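Glycolipid-binding domain-containing protein (Pseudomonas aeruginosa, PDB 2H1T) is of unknown function but may bind glycolipids or take part in their metabolism. Local coordinates at residues 44-49 with 134-139. Numbering follows the deposited sequence.
Sequences LPYQLD and IEAPAL. With EDO (1,2-ethanediol), chain D.
P137 lies against the ring of Y46 where the two beta sheets of this putative glycolipid-binding fold meet: strand 45-54 runs inside the antiparallel sheet, and residues 136-139 form the turn that leaves strand 126-135 of the mixed sheet. The turn contains a cis peptide bond between A136 and P137 and is closed by a hydrogen bond from the amide N of L139 to the carbonyl O of E135, 3.0 Å long.

The aromatic part of the contact is a CH-pi interaction. CB of P137 sits over the centre of the Y46 ring, 3.9 Å from its centroid and 13° off the ring normal, while CG of the proline lies nearest CD2 and CE2, and its CD nearest CE2, toward the rim. The two side chains cross at about a right angle. Beside the proline, the methyl of A136 approaches the ring obliquely, its CB 3.6 Å from Y46 CE1 and near OH as well. L35 and A37 of strand 30-38 and S69 of strand 60-69 also touch Y46.

Purely aliphatic packing continues the contact along the strand. L48 has its CG anti to the backbone N (chi1 176°), directed toward the turn; of its two methyls, CD2 reaches CB of A136 at 4.0 Å, and CD1 meets CD2 of L139. L139 also packs on F65 and V67 of strand 60-69, and R74 of strand 72-80 donates to the carbonyl oxygens of A138 (from NE) and L139 (from NH2), tying the turn to the antiparallel sheet.

On the other side of the strand from Y46 and L48, a side-chain hydrogen bond joins Q47 to D49. NE2 of Q47 donates to the syn lone pair of D49 OD1 at 3.1 Å, with the acceptor 16° out of the glutamine amide plane.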
# COMPACT_ATOMS: atom_id res chain seq x y z
N LEU A 44 7.22 6.28 -0.44
CA LEU A 44 5.79 6.23 -0.67
C LEU A 44 5.38 4.82 -1.13
O LEU A 44 6.18 4.09 -1.74
CB LEU A 44 5.37 7.28 -1.71
CG LEU A 44 5.74 8.73 -1.34
CD1 LEU A 44 5.40 9.67 -2.49
CD2 LEU A 44 5.03 9.17 -0.07
N PRO A 45 4.15 4.43 -0.80
CA PRO A 45 3.72 3.05 -1.07
C PRO A 45 3.41 2.72 -2.52
O PRO A 45 3.05 3.58 -3.29
CB PRO A 45 2.44 2.91 -0.23
CG PRO A 45 1.91 4.32 -0.08
CD PRO A 45 3.13 5.22 -0.10
N TYR A 46 3.58 1.46 -2.89
CA TYR A 46 3.05 0.98 -4.16
C TYR A 46 2.30 -0.33 -3.94
O TYR A 46 2.37 -0.95 -2.88
CB TYR A 46 4.17 0.85 -5.22
CG TYR A 46 5.21 -0.18 -4.89
CD1 TYR A 46 5.07 -1.50 -5.33
CD2 TYR A 46 6.38 0.16 -4.17
CE1 TYR A 46 6.05 -2.50 -5.02
CE2 TYR A 46 7.36 -0.86 -3.84
CZ TYR A 46 7.18 -2.18 -4.29
OH TYR A 46 8.08 -3.19 -3.99
N GLN A 47 1.53 -0.71 -4.94
CA GLN A 47 0.93 -2.02 -4.97
C GLN A 47 1.25 -2.64 -6.32
O GLN A 47 0.98 -2.03 -7.37
CB GLN A 47 -0.57 -2.00 -4.78
CG GLN A 47 -1.19 -3.43 -4.86
CD GLN A 47 -2.59 -3.54 -4.28
OE1 GLN A 47 -2.88 -2.97 -3.21
NE2 GLN A 47 -3.47 -4.26 -4.99
N LEU A 48 1.77 -3.87 -6.24
CA LEU A 48 2.10 -4.69 -7.40
C LEU A 48 1.11 -5.85 -7.43
O LEU A 48 0.94 -6.57 -6.45
CB LEU A 48 3.52 -5.25 -7.27
CG LEU A 48 3.92 -6.21 -8.41
CD1 LEU A 48 3.94 -5.46 -9.72
CD2 LEU A 48 5.27 -6.81 -8.17
N ASP A 49 0.46 -6.02 -8.57
CA ASP A 49 -0.39 -7.19 -8.85
C ASP A 49 0.32 -7.95 -9.94
O ASP A 49 0.77 -7.37 -10.90
CB ASP A 49 -1.78 -6.76 -9.34
CG ASP A 49 -2.58 -5.99 -8.30
OD1 ASP A 49 -2.52 -6.33 -7.12
OD2 ASP A 49 -3.26 -5.01 -8.68
N ILE A 134 13.53 -8.90 -11.72
CA ILE A 134 12.58 -7.79 -11.93
C ILE A 134 12.29 -7.21 -10.54
O ILE A 134 11.70 -7.87 -9.68
CB ILE A 134 11.25 -8.30 -12.57
CG1 ILE A 134 11.57 -9.11 -13.82
CG2 ILE A 134 10.30 -7.09 -12.92
CD1 ILE A 134 10.41 -9.91 -14.41
N GLU A 135 12.74 -5.98 -10.34
CA GLU A 135 12.64 -5.28 -9.06
C GLU A 135 11.49 -4.31 -9.13
O GLU A 135 11.51 -3.35 -9.93
CB GLU A 135 13.96 -4.59 -8.77
CG GLU A 135 14.12 -4.03 -7.42
CD GLU A 135 15.48 -3.34 -7.25
OE1 GLU A 135 16.54 -4.03 -7.33
OE2 GLU A 135 15.48 -2.12 -7.03
N ALA A 136 10.47 -4.54 -8.29
CA ALA A 136 9.41 -3.54 -8.14
C ALA A 136 9.96 -2.35 -7.33
O ALA A 136 10.82 -2.54 -6.46
CB ALA A 136 8.19 -4.15 -7.42
N PRO A 137 9.39 -1.15 -7.54
CA PRO A 137 8.27 -0.85 -8.45
C PRO A 137 8.59 -0.56 -9.93
O PRO A 137 7.67 -0.45 -10.74
CB PRO A 137 7.64 0.40 -7.79
CG PRO A 137 8.75 1.07 -7.09
CD PRO A 137 9.75 0.02 -6.71
N ALA A 138 9.86 -0.43 -10.30
CA ALA A 138 10.18 0.04 -11.65
C ALA A 138 9.98 -1.01 -12.73
O ALA A 138 9.75 -0.64 -13.87
CB ALA A 138 11.57 0.57 -11.72
N LEU A 139 10.11 -2.28 -12.36
CA LEU A 139 9.84 -3.43 -13.23
C LEU A 139 10.64 -3.35 -14.53
O LEU A 139 10.09 -3.51 -15.63
CB LEU A 139 8.34 -3.53 -13.56
CG LEU A 139 7.33 -3.67 -12.42
CD1 LEU A 139 5.99 -3.91 -13.05
CD2 LEU A 139 7.68 -4.80 -11.50
C1 EDO D . -2.65 -8.57 -12.62
O1 EDO D . -1.38 -8.60 -13.28
C2 EDO D . -3.26 -9.96 -12.59
O2 EDO D . -3.98 -10.21 -11.36